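Local coordinates for protein succinate dehydrogenase subunit B (Mycolicibacterium smegmatis MC2 51, PDB 6LUM) that probably relays electrons through its [2Fe-2S], [4Fe-4S] and [3Fe-4S] clusters as the iron-sulfur subunit of a membrane-bound succinate dehydrogenase, at residues C50-L60 with A96-M104; D85-N93 with T114-G122. All coordinates share one frame; numbering follows the deposited sequence.

Contact 1 of 2, residues C50-L60 with A96-M104. With FES (Fe2/s2 (inorganic) cluster), chain B.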
ATOM      1  N   CYS J  50      25.191  23.149  47.429  1.00 37.24           N
ATOM      2  CA  CYS J  50      25.807  22.973  46.127  1.00 37.24           C
ATOM      3  C   CYS J  50      27.316  22.887  46.290  1.00 37.24           C
ATOM      4  O   CYS J  50      27.864  23.215  47.342  1.00 37.24           O
ATOM      5  CB  CYS J  50      25.433  24.122  45.187  1.00 37.24           C
ATOM      6  SG  CYS J  50      26.160  24.052  43.544  1.00 37.24           S
ATOM      7  N   LEU J  51      27.987  22.437  45.242  1.00 38.33           N
ATOM      8  CA  LEU J  51      29.437  22.326  45.197  1.00 38.33           C
ATOM      9  C   LEU J  51      29.938  22.838  43.861  1.00 38.33           C
ATOM     10  O   LEU J  51      29.148  23.168  42.972  1.00 38.33           O
ATOM     11  CB  LEU J  51      29.894  20.871  45.394  1.00 38.33           C
ATOM     12  CG  LEU J  51      30.139  20.294  46.786  1.00 38.33           C
ATOM     13  CD1 LEU J  51      31.233  21.080  47.466  1.00 38.33           C
ATOM     14  CD2 LEU J  51      28.885  20.247  47.625  1.00 38.33           C
ATOM     15  N   PRO J  52      31.257  22.944  43.689  1.00 39.38           N
ATOM     16  CA  PRO J  52      31.777  23.150  42.333  1.00 39.38           C
ATOM     17  C   PRO J  52      31.571  21.945  41.438  1.00 39.38           C
ATOM     18  O   PRO J  52      31.251  22.102  40.255  1.00 39.38           O
ATOM     19  CB  PRO J  52      33.264  23.437  42.574  1.00 39.38           C
ATOM     20  CG  PRO J  52      33.322  23.945  43.961  1.00 39.38           C
ATOM     21  CD  PRO J  52      32.301  23.156  44.703  1.00 39.38           C
ATOM     22  N   SER J  53      31.758  20.742  41.965  1.00 35.70           N
ATOM     23  CA  SER J  53      31.564  19.517  41.193  1.00 35.70           C
ATOM     24  C   SER J  53      30.183  18.916  41.453  1.00 35.70           C
ATOM     25  O   SER J  53      30.047  17.783  41.901  1.00 35.70           O
ATOM     26  CB  SER J  53      32.669  18.517  41.510  1.00 35.70           C
ATOM     27  OG  SER J  53      33.923  18.995  41.062  1.00 35.70           O
ATOM     28  N   ASP J  54      29.148  19.695  41.165  1.00 30.00           N
ATOM     29  CA  ASP J  54      27.778  19.218  41.236  1.00 30.00           C
ATOM     30  C   ASP J  54      27.086  19.448  39.909  1.00 30.00           C
ATOM     31  O   ASP J  54      27.661  19.987  38.966  1.00 30.00           O
ATOM     32  CB  ASP J  54      26.971  19.901  42.340  1.00 30.00           C
ATOM     33  CG  ASP J  54      27.253  19.333  43.704  1.00 30.00           C
ATOM     34  OD1 ASP J  54      27.642  18.152  43.790  1.00 30.00           O
ATOM     35  OD2 ASP J  54      27.052  20.057  44.698  1.00 30.00           O
ATOM     36  N   ARG J  55      25.828  19.026  39.863  1.00 17.81           N
ATOM     37  CA  ARG J  55      24.969  19.215  38.710  1.00 17.81           C
ATOM     38  C   ARG J  55      23.533  19.247  39.198  1.00 17.81           C
ATOM     39  O   ARG J  55      23.224  18.814  40.315  1.00 17.81           O
ATOM     40  CB  ARG J  55      25.182  18.116  37.676  1.00 17.81           C
ATOM     41  CG  ARG J  55      26.334  18.392  36.761  1.00 17.81           C
ATOM     42  CD  ARG J  55      27.098  17.156  36.415  1.00 17.81           C
ATOM     43  NE  ARG J  55      28.369  17.488  35.784  1.00 17.81           N
ATOM     44  CZ  ARG J  55      28.522  17.689  34.481  1.00 17.81           C
ATOM     45  NH1 ARG J  55      29.713  17.984  33.984  1.00 17.81           N
ATOM     46  NH2 ARG J  55      27.482  17.592  33.673  1.00 17.81           N
ATOM     47  N   LEU J  56      22.650  19.776  38.358  1.00 11.95           N
ATOM     48  CA  LEU J  56      21.266  19.884  38.786  1.00 11.95           C
ATOM     49  C   LEU J  56      20.679  18.520  39.094  1.00 11.95           C
ATOM     50  O   LEU J  56      19.749  18.417  39.892  1.00 11.95           O
ATOM     51  CB  LEU J  56      20.427  20.592  37.735  1.00 11.95           C
ATOM     52  CG  LEU J  56      19.065  21.035  38.228  1.00 11.95           C
ATOM     53  CD1 LEU J  56      19.233  21.906  39.420  1.00 11.95           C
ATOM     54  CD2 LEU J  56      18.360  21.776  37.163  1.00 11.95           C
ATOM     55  N   LEU J  57      21.214  17.461  38.495  1.00  9.53           N
ATOM     56  CA  LEU J  57      20.751  16.128  38.844  1.00  9.53           C
ATOM     57  C   LEU J  57      21.139  15.776  40.268  1.00  9.53           C
ATOM     58  O   LEU J  57      20.337  15.207  41.005  1.00  9.53           O
ATOM     59  CB  LEU J  57      21.314  15.101  37.875  1.00  9.53           C
ATOM     60  CG  LEU J  57      20.486  13.840  37.708  1.00  9.53           C
ATOM     61  CD1 LEU J  57      19.099  14.210  37.270  1.00  9.53           C
ATOM     62  CD2 LEU J  57      21.137  12.931  36.709  1.00  9.53           C
ATOM     63  N   ASN J  58      22.362  16.106  40.674  1.00 12.24           N
ATOM     64  CA  ASN J  58      22.757  15.873  42.055  1.00 12.24           C
ATOM     65  C   ASN J  58      21.867  16.642  43.011  1.00 12.24           C
ATOM     66  O   ASN J  58      21.499  16.137  44.077  1.00 12.24           O
ATOM     67  CB  ASN J  58      24.213  16.266  42.261  1.00 12.24           C
ATOM     68  CG  ASN J  58      25.158  15.421  41.458  1.00 12.24           C
ATOM     69  OD1 ASN J  58      24.757  14.741  40.524  1.00 12.24           O
ATOM     70  ND2 ASN J  58      26.429  15.462  41.813  1.00 12.24           N
ATOM     71  N   LEU J  59      21.484  17.863  42.640  1.00 13.25           N
ATOM     72  CA  LEU J  59      20.652  18.651  43.543  1.00 13.25           C
ATOM     73  C   LEU J  59      19.226  18.116  43.609  1.00 13.25           C
ATOM     74  O   LEU J  59      18.619  18.079  44.685  1.00 13.25           O
ATOM     75  CB  LEU J  59      20.651  20.112  43.118  1.00 13.25           C
ATOM     76  CG  LEU J  59      21.970  20.870  43.087  1.00 13.25           C
ATOM     77  CD1 LEU J  59      21.672  22.316  43.334  1.00 13.25           C
ATOM     78  CD2 LEU J  59      22.934  20.352  44.110  1.00 13.25           C
ATOM     79  N   LEU J  60      18.671  17.697  42.477  1.00 10.71           N
ATOM     80  CA  LEU J  60      17.341  17.107  42.494  1.00 10.71           C
ATOM     81  C   LEU J  60      17.334  15.778  43.231  1.00 10.71           C
ATOM     82  O   LEU J  60      16.336  15.425  43.863  1.00 10.71           O
ATOM     83  CB  LEU J  60      16.830  16.930  41.072  1.00 10.71           C
ATOM     84  CG  LEU J  60      16.603  18.191  40.251  1.00 10.71           C
ATOM     85  CD1 LEU J  60      16.286  17.831  38.836  1.00 10.71           C
ATOM     86  CD2 LEU J  60      15.483  18.974  40.832  1.00 10.71           C
ATOM     87  N   ALA J  96      19.019  18.162  32.637  1.00 10.78           N
ATOM     88  CA  ALA J  96      19.501  18.532  33.961  1.00 10.78           C
ATOM     89  C   ALA J  96      20.805  17.882  34.384  1.00 10.78           C
ATOM     90  O   ALA J  96      21.427  18.355  35.331  1.00 10.78           O
ATOM     91  CB  ALA J  96      18.441  18.181  34.989  1.00 10.78           C
ATOM     92  N   CYS J  97      21.231  16.805  33.750  1.00  8.82           N
ATOM     93  CA  CYS J  97      22.484  16.174  34.146  1.00  8.82           C
ATOM     94  C   CYS J  97      23.703  16.931  33.663  1.00  8.82           C
ATOM     95  O   CYS J  97      24.820  16.496  33.933  1.00  8.82           O
ATOM     96  CB  CYS J  97      22.564  14.749  33.615  1.00  8.82           C
ATOM     97  SG  CYS J  97      23.047  14.615  31.914  1.00  8.82           S
ATOM     98  N   LYS J  98      23.525  18.039  32.954  1.00 10.28           N
ATOM     99  CA  LYS J  98      24.634  18.722  32.321  1.00 10.28           C
ATOM    100  C   LYS J  98      24.765  20.187  32.692  1.00 10.28           C
ATOM    101  O   LYS J  98      25.639  20.859  32.141  1.00 10.28           O
ATOM    102  CB  LYS J  98      24.514  18.629  30.802  1.00 10.28           C
ATOM    103  CG  LYS J  98      24.736  17.268  30.272  1.00 10.28           C
ATOM    104  CD  LYS J  98      24.471  17.224  28.815  1.00 10.28           C
ATOM    105  CE  LYS J  98      25.585  16.507  28.136  1.00 10.28           C
ATOM    106  NZ  LYS J  98      25.430  16.556  26.670  1.00 10.28           N
ATOM    107  N   VAL J  99      23.941  20.708  33.602  1.00 13.33           N
ATOM    108  CA  VAL J  99      23.949  22.143  33.808  1.00 13.33           C
ATOM    109  C   VAL J  99      25.176  22.614  34.570  1.00 13.33           C
ATOM    110  O   VAL J  99      25.443  23.819  34.598  1.00 13.33           O
ATOM    111  CB  VAL J  99      22.680  22.615  34.515  1.00 13.33           C
ATOM    112  CG1 VAL J  99      21.471  22.032  33.845  1.00 13.33           C
ATOM    113  CG2 VAL J  99      22.762  22.250  35.941  1.00 13.33           C
ATOM    114  N   LEU J 100      25.927  21.716  35.205  1.00 22.88           N
ATOM    115  CA  LEU J 100      27.337  21.967  35.503  1.00 22.88           C
ATOM    116  C   LEU J 100      27.524  23.243  36.329  1.00 22.88           C
ATOM    117  O   LEU J 100      27.992  24.271  35.846  1.00 22.88           O
ATOM    118  CB  LEU J 100      28.147  22.024  34.206  1.00 22.88           C
ATOM    119  CG  LEU J 100      29.646  22.224  34.359  1.00 22.88           C
ATOM    120  CD1 LEU J 100      30.224  21.120  35.206  1.00 22.88           C
ATOM    121  CD2 LEU J 100      30.301  22.259  32.995  1.00 22.88           C
ATOM    122  N   MET J 101      27.105  23.167  37.570  1.00 34.47           N
ATOM    123  CA  MET J 101      27.175  24.338  38.443  1.00 34.47           C
ATOM    124  C   MET J 101      28.578  24.757  38.813  1.00 34.47           C
ATOM    125  O   MET J 101      28.679  25.612  39.690  1.00 34.47           O
ATOM    126  CB  MET J 101      26.373  24.073  39.706  1.00 34.47           C
ATOM    127  CG  MET J 101      24.933  23.859  39.400  1.00 34.47           C
ATOM    128  SD  MET J 101      23.925  23.701  40.851  1.00 34.47           S
ATOM    129  CE  MET J 101      22.384  23.374  40.035  1.00 34.47           C
ATOM    130  N   ARG J 102      29.634  24.201  38.215  1.00 46.37           N
ATOM    131  CA  ARG J 102      30.992  24.686  38.450  1.00 46.37           C
ATOM    132  C   ARG J 102      31.115  26.183  38.211  1.00 46.37           C
ATOM    133  O   ARG J 102      31.968  26.839  38.814  1.00 46.37           O
ATOM    134  CB  ARG J 102      31.972  23.936  37.545  1.00 46.37           C
ATOM    135  CG  ARG J 102      33.441  24.088  37.900  1.00 46.37           C
ATOM    136  CD  ARG J 102      34.306  23.196  37.008  1.00 46.37           C
ATOM    137  NE  ARG J 102      33.814  21.820  36.962  1.00 46.37           N
ATOM    138  CZ  ARG J 102      34.197  20.907  36.073  1.00 46.37           C
ATOM    139  NH1 ARG J 102      35.086  21.211  35.138  1.00 46.37           N
ATOM    140  NH2 ARG J 102      33.685  19.684  36.121  1.00 46.37           N
ATOM    141  N   ASP J 103      30.277  26.738  37.341  1.00 48.26           N
ATOM    142  CA  ASP J 103      30.361  28.150  36.982  1.00 48.26           C
ATOM    143  C   ASP J 103      29.331  28.956  37.773  1.00 48.26           C
ATOM    144  O   ASP J 103      28.296  29.388  37.263  1.00 48.26           O
ATOM    145  CB  ASP J 103      30.177  28.319  35.477  1.00 48.26           C
ATOM    146  CG  ASP J 103      28.993  27.537  34.942  1.00 48.26           C
ATOM    147  OD1 ASP J 103      28.153  27.095  35.746  1.00 48.26           O
ATOM    148  OD2 ASP J 103      28.904  27.352  33.714  1.00 48.26           O
ATOM    149  N   MET J 104      29.636  29.159  39.051  1.00 50.45           N
ATOM    150  CA  MET J 104      28.864  30.064  39.900  1.00 50.45           C
ATOM    151  C   MET J 104      29.820  31.101  40.481  1.00 50.45           C
ATOM    152  O   MET J 104      30.321  30.976  41.600  1.00 50.45           O
ATOM    153  CB  MET J 104      28.082  29.276  40.989  1.00 50.45           C
ATOM    154  CG  MET J 104      28.919  28.377  41.887  1.00 50.45           C
ATOM    155  SD  MET J 104      27.913  27.405  43.025  1.00 50.45           S
ATOM    156  CE  MET J 104      29.175  26.409  43.808  1.00 50.45           C
TER
HETATM  157 FE1  FES B 301      20.346  10.337  31.153  1.00 11.43          FE
HETATM  158 FE2  FES B 301      20.727  13.271  31.734  1.00 11.43          FE
HETATM  159  S1  FES B 301      20.634  11.478  32.988  1.00 11.43           S
HETATM  160  S2  FES B 301      20.710  12.093  29.900  1.00 11.43           S
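In the ferredoxin-like [2Fe-2S] domain, the start of helix 56-67 and the turn before it pack against the loop 96-104, which carries the cluster-pocket residue Cys-97; Arg-55, at the N-cap position, reaches across to the backbone of that cysteine. The Arg-55 chain bends at chi2 (143°) and carries NH2 to Cys-97 O, 2.9 Å away; Cys-97 O lies close to the guanidinium plane, and NH2 approaches it in the carbonyl plane, on a lone pair. Leu-100 runs alongside, pointing the same way, with CB and CG over the rim of one guanidinium face and CD1 3.4 Å from Arg-55 NH1. With an alanine here instead of Arg-55, Cys-97 O is likely to lose this donor and Leu-100 the guanidinium it lies against. Closer to the helix, Leu-57 N makes a weak hydrogen bond to Ala-96 O (3.3 Å). The apolar core centres on Met-101, whose chain is extended beyond CG and drives its methyl between two leucines: CE is 3.5 Å from Leu-56 CD1, and it meets Leu-59 CD1 tip to tip. Val-99 CG2 packs against Leu-56 CB, while Leu-57 CD2 lies 3.9 Å from Cys-97 CB. At the far end sulfur gathers on sulfur, Cys-50 SG approaching both Met-101 SD (3.5 Å) and Met-104 SD. Leu-28 of strand 27-32 and Ile-117 of strand 114-118 continue this core beyond Leu-56. Cys-97 SG is 2.7 Å from FE2 of the cluster. A cluster cysteine is thus held through its backbone carbonyl by one charged donor.

Contact 2 of 2, residues D85-N93 with T114-G122. With FES (Fe2/s2 (inorganic) cluster), chain B.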
ATOM      1  N   ASP J  85      16.224  13.145  30.943  1.00 24.51           N
ATOM      2  CA  ASP J  85      15.877  14.202  31.883  1.00 24.51           C
ATOM      3  C   ASP J  85      15.873  15.583  31.255  1.00 24.51           C
ATOM      4  O   ASP J  85      16.442  16.517  31.817  1.00 24.51           O
ATOM      5  CB  ASP J  85      16.837  14.204  33.048  1.00 24.51           C
ATOM      6  CG  ASP J  85      18.220  14.131  32.603  1.00 24.51           C
ATOM      7  OD1 ASP J  85      18.404  13.972  31.398  1.00 24.51           O
ATOM      8  OD2 ASP J  85      19.126  14.229  33.432  1.00 24.51           O
ATOM      9  N   ALA J  86      15.262  15.727  30.089  1.00 13.35           N
ATOM     10  CA  ALA J  86      15.043  17.049  29.539  1.00 13.35           C
ATOM     11  C   ALA J  86      14.132  17.843  30.457  1.00 13.35           C
ATOM     12  O   ALA J  86      13.060  17.374  30.840  1.00 13.35           O
ATOM     13  CB  ALA J  86      14.431  16.945  28.151  1.00 13.35           C
ATOM     14  N   MET J  87      14.558  19.050  30.810  1.00 12.15           N
ATOM     15  CA  MET J  87      13.785  19.941  31.656  1.00 12.15           C
ATOM     16  C   MET J  87      13.937  21.352  31.132  1.00 12.15           C
ATOM     17  O   MET J  87      14.790  21.632  30.298  1.00 12.15           O
ATOM     18  CB  MET J  87      14.245  19.888  33.111  1.00 12.15           C
ATOM     19  CG  MET J  87      13.741  18.709  33.878  1.00 12.15           C
ATOM     20  SD  MET J  87      14.832  18.277  35.224  1.00 12.15           S
ATOM     21  CE  MET J  87      14.303  16.605  35.511  1.00 12.15           C
ATOM     22  N   ARG J  88      13.101  22.241  31.638  1.00 12.64           N
ATOM     23  CA  ARG J  88      13.226  23.676  31.439  1.00 12.64           C
ATOM     24  C   ARG J  88      13.863  24.257  32.684  1.00 12.64           C
ATOM     25  O   ARG J  88      13.228  24.313  33.738  1.00 12.64           O
ATOM     26  CB  ARG J  88      11.869  24.318  31.200  1.00 12.64           C
ATOM     27  CG  ARG J  88      11.564  24.640  29.790  1.00 12.64           C
ATOM     28  CD  ARG J  88      10.375  25.524  29.748  1.00 12.64           C
ATOM     29  NE  ARG J  88       9.204  24.860  30.294  1.00 12.64           N
ATOM     30  CZ  ARG J  88       8.060  25.475  30.548  1.00 12.64           C
ATOM     31  NH1 ARG J  88       7.950  26.767  30.305  1.00 12.64           N
ATOM     32  NH2 ARG J  88       7.031  24.806  31.037  1.00 12.64           N
ATOM     33  N   ILE J  89      15.105  24.692  32.562  1.00  9.34           N
ATOM     34  CA  ILE J  89      15.882  25.203  33.675  1.00  9.34           C
ATOM     35  C   ILE J  89      16.249  26.633  33.345  1.00  9.34           C
ATOM     36  O   ILE J  89      17.111  26.872  32.493  1.00  9.34           O
ATOM     37  CB  ILE J  89      17.133  24.365  33.923  1.00  9.34           C
ATOM     38  CG1 ILE J  89      16.736  22.924  34.208  1.00  9.34           C
ATOM     39  CG2 ILE J  89      17.929  24.944  35.056  1.00  9.34           C
ATOM     40  CD1 ILE J  89      17.706  21.926  33.699  1.00  9.34           C
ATOM     41  N   ASN J  90      15.601  27.585  34.017  1.00  9.97           N
ATOM     42  CA  ASN J  90      15.829  29.011  33.801  1.00  9.97           C
ATOM     43  C   ASN J  90      15.424  29.420  32.389  1.00  9.97           C
ATOM     44  O   ASN J  90      16.133  30.155  31.705  1.00  9.97           O
ATOM     45  CB  ASN J  90      17.283  29.386  34.079  1.00  9.97           C
ATOM     46  CG  ASN J  90      17.567  29.558  35.540  1.00  9.97           C
ATOM     47  OD1 ASN J  90      18.663  29.273  36.007  1.00  9.97           O
ATOM     48  ND2 ASN J  90      16.583  30.035  36.275  1.00  9.97           N
ATOM     49  N   GLY J  91      14.276  28.946  31.959  1.00  7.41           N
ATOM     50  CA  GLY J  91      13.785  29.248  30.626  1.00  7.41           C
ATOM     51  C   GLY J  91      14.089  28.265  29.528  1.00  7.41           C
ATOM     52  O   GLY J  91      13.182  27.837  28.824  1.00  7.41           O
ATOM     53  N   VAL J  92      15.341  27.874  29.383  1.00  8.21           N
ATOM     54  CA  VAL J  92      15.792  27.030  28.284  1.00  8.21           C
ATOM     55  C   VAL J  92      15.714  25.559  28.661  1.00  8.21           C
ATOM     56  O   VAL J  92      15.802  25.197  29.829  1.00  8.21           O
ATOM     57  CB  VAL J  92      17.227  27.409  27.887  1.00  8.21           C
ATOM     58  CG1 VAL J  92      17.260  28.776  27.332  1.00  8.21           C
ATOM     59  CG2 VAL J  92      18.104  27.361  29.095  1.00  8.21           C
ATOM     60  N   ASN J  93      15.573  24.701  27.651  1.00  9.84           N
ATOM     61  CA  ASN J  93      15.645  23.255  27.817  1.00  9.84           C
ATOM     62  C   ASN J  93      17.089  22.816  28.018  1.00  9.84           C
ATOM     63  O   ASN J  93      17.985  23.302  27.331  1.00  9.84           O
ATOM     64  CB  ASN J  93      15.080  22.566  26.585  1.00  9.84           C
ATOM     65  CG  ASN J  93      13.603  22.664  26.501  1.00  9.84           C
ATOM     66  OD1 ASN J  93      12.986  23.405  27.232  1.00  9.84           O
ATOM     67  ND2 ASN J  93      13.019  21.919  25.601  1.00  9.84           N
ATOM     68  N   THR J 114      19.031  31.444  42.887  1.00 35.31           N
ATOM     69  CA  THR J 114      17.809  30.675  42.723  1.00 35.31           C
ATOM     70  C   THR J 114      17.797  30.075  41.328  1.00 35.31           C
ATOM     71  O   THR J 114      18.184  30.739  40.364  1.00 35.31           O
ATOM     72  CB  THR J 114      16.572  31.550  42.942  1.00 35.31           C
ATOM     73  OG1 THR J 114      16.599  32.081  44.270  1.00 35.31           O
ATOM     74  CG2 THR J 114      15.294  30.755  42.749  1.00 35.31           C
ATOM     75  N   ILE J 115      17.372  28.821  41.230  1.00 22.00           N
ATOM     76  CA  ILE J 115      17.278  28.106  39.967  1.00 22.00           C
ATOM     77  C   ILE J 115      15.836  27.679  39.780  1.00 22.00           C
ATOM     78  O   ILE J 115      15.165  27.298  40.742  1.00 22.00           O
ATOM     79  CB  ILE J 115      18.231  26.899  39.937  1.00 22.00           C
ATOM     80  CG1 ILE J 115      19.662  27.398  40.055  1.00 22.00           C
ATOM     81  CG2 ILE J 115      18.064  26.106  38.673  1.00 22.00           C
ATOM     82  CD1 ILE J 115      20.683  26.364  39.807  1.00 22.00           C
ATOM     83  N   THR J 116      15.353  27.767  38.551  1.00 16.90           N
ATOM     84  CA  THR J 116      13.948  27.560  38.245  1.00 16.90           C
ATOM     85  C   THR J 116      13.824  26.351  37.341  1.00 16.90           C
ATOM     86  O   THR J 116      14.328  26.366  36.218  1.00 16.90           O
ATOM     87  CB  THR J 116      13.366  28.798  37.573  1.00 16.90           C
ATOM     88  OG1 THR J 116      13.486  29.918  38.454  1.00 16.90           O
ATOM     89  CG2 THR J 116      11.925  28.588  37.241  1.00 16.90           C
ATOM     90  N   ILE J 117      13.151  25.313  37.821  1.00 12.45           N
ATOM     91  CA  ILE J 117      13.046  24.043  37.119  1.00 12.45           C
ATOM     92  C   ILE J 117      11.578  23.764  36.863  1.00 12.45           C
ATOM     93  O   ILE J 117      10.737  24.031  37.723  1.00 12.45           O
ATOM     94  CB  ILE J 117      13.691  22.906  37.933  1.00 12.45           C
ATOM     95  CG1 ILE J 117      15.048  23.352  38.442  1.00 12.45           C
ATOM     96  CG2 ILE J 117      13.891  21.691  37.086  1.00 12.45           C
ATOM     97  CD1 ILE J 117      15.560  22.534  39.544  1.00 12.45           C
ATOM     98  N   GLU J 118      11.264  23.250  35.682  1.00 12.18           N
ATOM     99  CA  GLU J 118       9.883  22.943  35.341  1.00 12.18           C
ATOM    100  C   GLU J 118       9.873  22.069  34.101  1.00 12.18           C
ATOM    101  O   GLU J 118      10.849  22.045  33.358  1.00 12.18           O
ATOM    102  CB  GLU J 118       9.078  24.228  35.128  1.00 12.18           C
ATOM    103  CG  GLU J 118       9.712  25.169  34.167  1.00 12.18           C
ATOM    104  CD  GLU J 118       9.040  26.506  34.159  1.00 12.18           C
ATOM    105  OE1 GLU J 118       8.002  26.645  34.828  1.00 12.18           O
ATOM    106  OE2 GLU J 118       9.578  27.433  33.525  1.00 12.18           O
ATOM    107  N   PRO J 119       8.802  21.321  33.864  1.00  9.87           N
ATOM    108  CA  PRO J 119       8.793  20.388  32.740  1.00  9.87           C
ATOM    109  C   PRO J 119       8.933  21.092  31.404  1.00  9.87           C
ATOM    110  O   PRO J 119       8.751  22.300  31.283  1.00  9.87           O
ATOM    111  CB  PRO J 119       7.429  19.705  32.861  1.00  9.87           C
ATOM    112  CG  PRO J 119       6.642  20.573  33.712  1.00  9.87           C
ATOM    113  CD  PRO J 119       7.585  21.182  34.668  1.00  9.87           C
ATOM    114  N   ILE J 120       9.268  20.309  30.382  1.00  7.61           N
ATOM    115  CA  ILE J 120       9.348  20.855  29.042  1.00  7.61           C
ATOM    116  C   ILE J 120       7.946  21.166  28.538  1.00  7.61           C
ATOM    117  O   ILE J 120       6.956  20.573  28.975  1.00  7.61           O
ATOM    118  CB  ILE J 120      10.089  19.897  28.096  1.00  7.61           C
ATOM    119  CG1 ILE J 120       9.503  18.497  28.164  1.00  7.61           C
ATOM    120  CG2 ILE J 120      11.539  19.852  28.448  1.00  7.61           C
ATOM    121  CD1 ILE J 120      10.266  17.489  27.360  1.00  7.61           C
ATOM    122  N   ARG J 121       7.858  22.104  27.606  1.00 13.28           N
ATOM    123  CA  ARG J 121       6.592  22.707  27.224  1.00 13.28           C
ATOM    124  C   ARG J 121       6.117  22.163  25.888  1.00 13.28           C
ATOM    125  O   ARG J 121       6.781  22.353  24.872  1.00 13.28           O
ATOM    126  CB  ARG J 121       6.731  24.221  27.146  1.00 13.28           C
ATOM    127  CG  ARG J 121       5.542  24.877  26.538  1.00 13.28           C
ATOM    128  CD  ARG J 121       5.634  26.362  26.621  1.00 13.28           C
ATOM    129  NE  ARG J 121       4.582  26.960  25.822  1.00 13.28           N
ATOM    130  CZ  ARG J 121       4.512  28.246  25.533  1.00 13.28           C
ATOM    131  NH1 ARG J 121       5.438  29.077  25.982  1.00 13.28           N
ATOM    132  NH2 ARG J 121       3.518  28.691  24.789  1.00 13.28           N
ATOM    133  N   GLY J 122       4.962  21.527  25.882  1.00 11.18           N
ATOM    134  CA  GLY J 122       4.390  21.072  24.637  1.00 11.18           C
ATOM    135  C   GLY J 122       3.774  19.703  24.770  1.00 11.18           C
ATOM    136  O   GLY J 122       2.967  19.285  23.937  1.00 11.18           O
TER
HETATM  137 FE1  FES B 301      20.346  10.337  31.153  1.00 11.43          FE
HETATM  138 FE2  FES B 301      20.727  13.271  31.734  1.00 11.43          FE
HETATM  139  S1  FES B 301      20.634  11.478  32.988  1.00 11.43           S
HETATM  140  S2  FES B 301      20.710  12.093  29.900  1.00 11.43           S
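Pro-119 O is gripped side-on by two nitrogens of Arg-88, NE at 2.8 Å and NH2 at 3.0 Å, with the oxygen only 5° out of the guanidinium plane. A bend at chi3 (-62°) turns the guanidinium edge to this carbonyl. Its two faces are also occupied: Arg-121 CB sits over the centre of one, and the Glu-118 carboxylate stacks, offset, on the opposite one, the planes 15° apart. That salt bridge is long (Arg-88 NH1 to Glu-118 OE2, 3.7 Å) and rests on charge alone, with no N-H aimed at the oxygen. The backbones form an antiparallel pairing, with Arg-88 and Glu-118 the hydrogen-bonded pair (Arg-88 N to Glu-118 O, 2.8 Å) and Ile-89 and Ile-117 the non-hydrogen-bonded one; Asn-90 N adds a bond to Thr-116 O. On the face of Ile-89, its CG2 lies 3.8 Å from Ile-115 CG2. Asp-85 binds FE2 of the [2Fe-2S] cluster through both carboxylate oxygens. Thr-19 of subunit C packs on Arg-88 and Glu-118, and Arg-17 of subunit C sets a like charge near Arg-88 NH2 and makes a weak, long ion pair with Glu-118 OE1. The edge bonds and the groups over both faces probably restrict the guanidinium's rotation at this boundary.

Overall arrangement
From the N terminus, strands 27-32 and 42-47 lead into residues 50-60, followed by 85-93, 96-104 and 114-122, so the segments alternate and the loops closed by the two contacts cross. Contact 1 closes the chain from the turn before helix 56-67 to the loop 96-104; contact 2 pairs strand 88-89 with strand 114-118 inside the mixed sheet, with 92-93 outermost beyond 88-89. They meet directly: Ala-96 N and Asp-85 O are 3.2 Å apart, a probable hydrogen bond, and Leu-56 CD2 packs 3.5 Å from Ile-89 CD1. Both touch the [2Fe-2S] cluster, which is approached by Leu-57 of the helix, Cys-97, and Asp-85 just before strand 88-89.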